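Iron transport multicopper oxidase FET3 (Saccharomyces cerevisiae, PDB 1ZPU) oxidises ferrous iron to ferric iron with four copper ions and molecular oxygen, feeding high-affinity iron uptake, and also oxidises cuprous copper. Local coordinates at residues A[205-209]-A[239-243]; A[349-353]-A[483-487]. All coordinates share one frame; numbering follows the deposited sequence.

Followed from the N terminus, the chain first closes a short loop at interaction 1, where the turn 205-209, between strands 201-205 and 210-215, meets the end of strand 235-241 and the residues just beyond it. Both segments belong to the second plastocyanin-like domain, and the contact joins its two sheets. Interaction 2 opens only afterwards: helix 348-352, in the third such domain, waits for helix 481-486, which returns after a much longer excursion of 129 residues through the sheets of that domain. The two loops thus follow in series, neither nesting nor crossing. The centres of interactions 1 and 2 lie about 49 Å apart, on opposite sides of the chain's centre.

Interaction 1 of 2, residues A[205-209]-A[239-243]; sequences IEDHE and LVHTK
Lys243, two residues beyond the end of its strand, reaches across the His208 ring to the backbone of Asp207, and its path illustrates how a long side chain can use its stem and its tip differently. From CB the chain runs to CG, which lies 3.8 Å from His208 NE2, and a bend at chi2 (-148°) steers the remainder over the imidazole. CE then sits above one face, 4.1 Å from the ring centroid and 21° off its normal, a CH-pi contact offset toward the rim. Beyond it NZ donates to Asp207 O at 2.9 Å, in the carbonyl plane and on a lone pair; Asp207 OD2 is near but beyond salt-bridge range. The acceptor belongs to a type II beta turn, Ile205 to His208, which links the two sheets of this cupredoxin-like domain. The turn also holds the ring: His208 ND1 donates almost straight to Glu206 O at 2.8 Å, close to the imidazole plane, while NE2 is hydrogen-bonded to Tyr278 OH, so both nitrogens have partners and the ring's rotation is fixed. Deeper down, Ile205 CD1 meets Val240 CG2 at 4.1 Å, beside Leu190 of the adjoining strand.

Interaction 2 of 2, residues A[349-353]-A[483-487]; sequences LMTVL and GIQDA
Two side-chain torsions set up this meeting of helices: in Ile484, chi1 of -68° turns CG2 anti to the backbone N and toward Leu349, Val352 and Leu353, while in Gln485, CG stands anti to the carbonyl carbon (chi1 -74°) and the extended chain beyond it carries the amide to Val352 O. The apolar half of the contact converges on a single methyl. Ile484 CG2 receives Leu349 CD1 at 3.8 Å, and Val352 CG2 and Leu353 CD2 each approach the same methyl to 3.9 Å. The side chains of Val352 and Leu353 both cross that of Ile484 at about a right angle, and in each case a terminal methyl makes the contact, as does CD1 of Leu349, whose side chain comes in obliquely.

The polar half lies alongside. Gln485 NE2 donates to Val352 O at 2.9 Å, nearly along the C=O axis although the acceptor is tilted out of the amide plane. The same NE2 also bonds to Gly356 O, so one amide nitrogen ties together a carbonyl of helix 348-352 and one a few residues further on. A leucine in place of Gln485 would probably leave both carbonyls without this donor and weaken the tie between the two segments.

The example pairs a hydrophobic contact with a side-chain bond to backbone carbonyls. Here it joins two short helices outside the beta-sheets: helix 348-352, which lies between strands 332-336 and 371-374, and helix 481-486, which follows the last strand of the third cupredoxin-like domain of this multicopper oxidase.

Interaction 1 of 2, residues A[205-209]-A[239-243]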
loop_
_atom_site.group_PDB
_atom_site.type_symbol
_atom_site.label_atom_id
_atom_site.label_comp_id
_atom_site.label_asym_id
_atom_site.label_seq_id
_atom_site.Cartn_x
_atom_site.Cartn_y
_atom_site.Cartn_z
ATOM N N ILE A 205 -20.660 -10.173 -4.806
ATOM C CA ILE A 205 -21.884 -9.693 -5.421
ATOM C C ILE A 205 -22.890 -10.841 -5.411
ATOM O O ILE A 205 -22.621 -11.903 -5.965
ATOM C CB ILE A 205 -21.619 -9.228 -6.867
ATOM C CG1 ILE A 205 -20.517 -8.169 -6.886
ATOM C CG2 ILE A 205 -22.876 -8.694 -7.511
ATOM C CD1 ILE A 205 -20.002 -7.842 -8.273
ATOM N N GLU A 206 -24.035 -10.626 -4.768
ATOM C CA GLU A 206 -25.114 -11.604 -4.729
ATOM C C GLU A 206 -25.409 -12.138 -6.121
ATOM O O GLU A 206 -25.599 -11.353 -7.057
ATOM C CB GLU A 206 -26.367 -10.978 -4.124
ATOM C CG GLU A 206 -27.557 -11.893 -4.069
ATOM C CD GLU A 206 -28.833 -11.181 -3.663
ATOM O OE1 GLU A 206 -29.902 -11.829 -3.702
ATOM O OE2 GLU A 206 -28.781 -9.981 -3.319
ATOM N N ASP A 207 -25.401 -13.474 -6.238
ATOM C CA ASP A 207 -25.726 -14.204 -7.475
ATOM C C ASP A 207 -24.929 -13.833 -8.724
ATOM O O ASP A 207 -25.390 -14.079 -9.837
ATOM C CB ASP A 207 -27.218 -14.102 -7.786
ATOM C CG ASP A 207 -28.037 -15.012 -6.927
ATOM O OD1 ASP A 207 -28.834 -14.508 -6.089
ATOM O OD2 ASP A 207 -27.856 -16.241 -7.082
ATOM N N HIS A 208 -23.750 -13.243 -8.550
ATOM C CA HIS A 208 -22.882 -12.938 -9.679
ATOM C C HIS A 208 -21.479 -13.448 -9.418
ATOM O O HIS A 208 -20.851 -13.091 -8.427
ATOM C CB HIS A 208 -22.798 -11.431 -9.931
ATOM C CG HIS A 208 -24.039 -10.821 -10.509
ATOM N ND1 HIS A 208 -25.211 -10.693 -9.798
ATOM C CD2 HIS A 208 -24.265 -10.247 -11.713
ATOM C CE1 HIS A 208 -26.117 -10.098 -10.551
ATOM N NE2 HIS A 208 -25.570 -9.824 -11.720
ATOM N N GLU A 209 -20.972 -14.270 -10.322
ATOM C CA GLU A 209 -19.583 -14.699 -10.255
ATOM C C GLU A 209 -18.653 -13.583 -10.706
ATOM O O GLU A 209 -19.063 -12.677 -11.437
ATOM C CB GLU A 209 -19.369 -15.942 -11.119
ATOM C CG GLU A 209 -19.625 -17.231 -10.363
ATOM C CD GLU A 209 -19.708 -18.454 -11.255
ATOM O OE1 GLU A 209 -19.442 -18.340 -12.477
ATOM O OE2 GLU A 209 -20.044 -19.534 -10.722
ATOM N N LEU A 239 -13.851 -9.228 -14.148
ATOM C CA LEU A 239 -14.919 -9.201 -15.132
ATOM C C LEU A 239 -16.210 -9.671 -14.469
ATOM O O LEU A 239 -16.201 -10.649 -13.720
ATOM C CB LEU A 239 -14.581 -10.130 -16.310
ATOM C CG LEU A 239 -13.505 -9.776 -17.343
ATOM C CD1 LEU A 239 -13.119 -11.006 -18.128
ATOM C CD2 LEU A 239 -13.974 -8.692 -18.288
ATOM N N VAL A 240 -17.309 -8.970 -14.747
ATOM C CA VAL A 240 -18.630 -9.335 -14.246
ATOM C C VAL A 240 -19.610 -9.254 -15.401
ATOM O O VAL A 240 -19.720 -8.208 -16.048
ATOM C CB VAL A 240 -19.090 -8.397 -13.103
ATOM C CG1 VAL A 240 -20.548 -8.621 -12.767
ATOM C CG2 VAL A 240 -18.238 -8.613 -11.860
ATOM N N HIS A 241 -20.302 -10.355 -15.677
ATOM C CA HIS A 241 -21.291 -10.355 -16.740
ATOM C C HIS A 241 -22.696 -10.360 -16.148
ATOM O O HIS A 241 -23.047 -11.239 -15.345
ATOM C CB HIS A 241 -21.077 -11.520 -17.719
ATOM C CG HIS A 241 -21.878 -11.402 -18.990
ATOM N ND1 HIS A 241 -21.639 -10.430 -19.942
ATOM C CD2 HIS A 241 -22.901 -12.149 -19.471
ATOM C CE1 HIS A 241 -22.487 -10.573 -20.944
ATOM N NE2 HIS A 241 -23.260 -11.613 -20.688
ATOM N N THR A 242 -23.486 -9.370 -16.559
ATOM C CA THR A 242 -24.821 -9.150 -16.022
ATOM C C THR A 242 -25.858 -10.085 -16.654
ATOM O O THR A 242 -25.666 -10.573 -17.769
ATOM C CB THR A 242 -25.240 -7.661 -16.172
ATOM O OG1 THR A 242 -25.311 -7.312 -17.555
ATOM C CG2 THR A 242 -24.227 -6.739 -15.484
ATOM N N LYS A 243 -26.948 -10.314 -15.923
ATOM C CA LYS A 243 -28.011 -11.233 -16.298
ATOM C C LYS A 243 -28.938 -10.646 -17.353
ATOM O O LYS A 243 -28.882 -9.454 -17.631
ATOM C CB LYS A 243 -28.829 -11.588 -15.055
ATOM C CG LYS A 243 -27.984 -11.890 -13.845
ATOM C CD LYS A 243 -28.607 -12.912 -12.909
ATOM C CE LYS A 243 -27.546 -13.370 -11.899
ATOM N NZ LYS A 243 -27.840 -14.661 -11.184
#

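Interaction 2 of 2, residues A[349-353]-A[483-487]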
loop_
_atom_site.group_PDB
_atom_site.type_symbol
_atom_site.label_atom_id
_atom_site.label_comp_id
_atom_site.label_asym_id
_atom_site.label_seq_id
_atom_site.Cartn_x
_atom_site.Cartn_y
_atom_site.Cartn_z
ATOM N N LEU A 349 17.869 8.777 -0.295
ATOM C CA LEU A 349 18.302 9.143 -1.647
ATOM C C LEU A 349 19.280 10.323 -1.670
ATOM O O LEU A 349 20.274 10.305 -2.399
ATOM C CB LEU A 349 17.097 9.413 -2.553
ATOM C CG LEU A 349 17.307 9.766 -4.029
ATOM C CD1 LEU A 349 18.008 8.663 -4.797
ATOM C CD2 LEU A 349 15.976 10.059 -4.658
ATOM N N MET A 350 19.008 11.331 -0.850
ATOM C CA MET A 350 19.858 12.504 -0.772
ATOM C C MET A 350 21.289 12.169 -0.337
ATOM O O MET A 350 22.247 12.837 -0.766
ATOM C CB MET A 350 19.222 13.554 0.138
ATOM C CG MET A 350 18.264 14.504 -0.572
ATOM S SD MET A 350 16.802 13.728 -1.312
ATOM C CE MET A 350 15.762 15.169 -1.574
ATOM N N THR A 351 21.444 11.135 0.493
ATOM C CA THR A 351 22.794 10.745 0.914
ATOM C C THR A 351 23.492 9.920 -0.161
ATOM O O THR A 351 24.679 10.131 -0.408
ATOM C CB THR A 351 22.903 10.098 2.340
ATOM O OG1 THR A 351 22.959 8.670 2.247
ATOM C CG2 THR A 351 21.768 10.528 3.255
ATOM N N VAL A 352 22.768 9.018 -0.826
ATOM C CA VAL A 352 23.356 8.287 -1.964
ATOM C C VAL A 352 23.825 9.229 -3.092
ATOM O O VAL A 352 24.877 9.006 -3.708
ATOM C CB VAL A 352 22.473 7.095 -2.500
ATOM C CG1 VAL A 352 21.130 7.036 -1.838
ATOM C CG2 VAL A 352 22.355 7.113 -4.026
ATOM N N LEU A 353 23.065 10.295 -3.323
ATOM C CA LEU A 353 23.415 11.259 -4.358
ATOM C C LEU A 353 24.532 12.228 -3.971
ATOM O O LEU A 353 24.923 13.073 -4.780
ATOM C CB LEU A 353 22.179 12.025 -4.823
ATOM C CG LEU A 353 21.197 11.168 -5.619
ATOM C CD1 LEU A 353 19.936 11.957 -5.941
ATOM C CD2 LEU A 353 21.825 10.604 -6.889
ATOM N N GLY A 483 24.284 2.619 -9.711
ATOM C CA GLY A 483 23.329 2.739 -10.816
ATOM C C GLY A 483 22.495 4.004 -10.707
ATOM O O GLY A 483 22.221 4.660 -11.710
ATOM N N ILE A 484 22.105 4.342 -9.478
ATOM C CA ILE A 484 21.358 5.568 -9.189
ATOM C C ILE A 484 22.192 6.793 -9.556
ATOM O O ILE A 484 21.712 7.680 -10.256
ATOM C CB ILE A 484 20.910 5.653 -7.702
ATOM C CG1 ILE A 484 19.864 4.592 -7.388
ATOM C CG2 ILE A 484 20.350 7.024 -7.363
ATOM C CD1 ILE A 484 19.777 4.282 -5.921
ATOM N N GLN A 485 23.443 6.827 -9.099
ATOM C CA GLN A 485 24.320 7.973 -9.336
ATOM C C GLN A 485 24.610 8.168 -10.818
ATOM O O GLN A 485 24.694 9.298 -11.294
ATOM C CB GLN A 485 25.647 7.808 -8.599
ATOM C CG GLN A 485 25.602 8.013 -7.100
ATOM C CD GLN A 485 26.885 7.545 -6.415
ATOM O OE1 GLN A 485 27.628 6.719 -6.947
ATOM N NE2 GLN A 485 27.141 8.066 -5.223
ATOM N N ASP A 486 24.775 7.060 -11.536
ATOM C CA ASP A 486 25.198 7.099 -12.934
ATOM C C ASP A 486 24.111 7.593 -13.876
ATOM O O ASP A 486 24.419 8.205 -14.896
ATOM C CB ASP A 486 25.710 5.729 -13.383
ATOM C CG ASP A 486 27.052 5.363 -12.751
ATOM O OD1 ASP A 486 27.537 6.107 -11.863
ATOM O OD2 ASP A 486 27.627 4.321 -13.140
ATOM N N ALA A 487 22.850 7.332 -13.536
ATOM C CA ALA A 487 21.740 7.800 -14.356
ATOM C C ALA A 487 21.491 9.289 -14.143
ATOM O O ALA A 487 21.374 9.761 -13.011
ATOM C CB ALA A 487 20.481 6.996 -14.076
#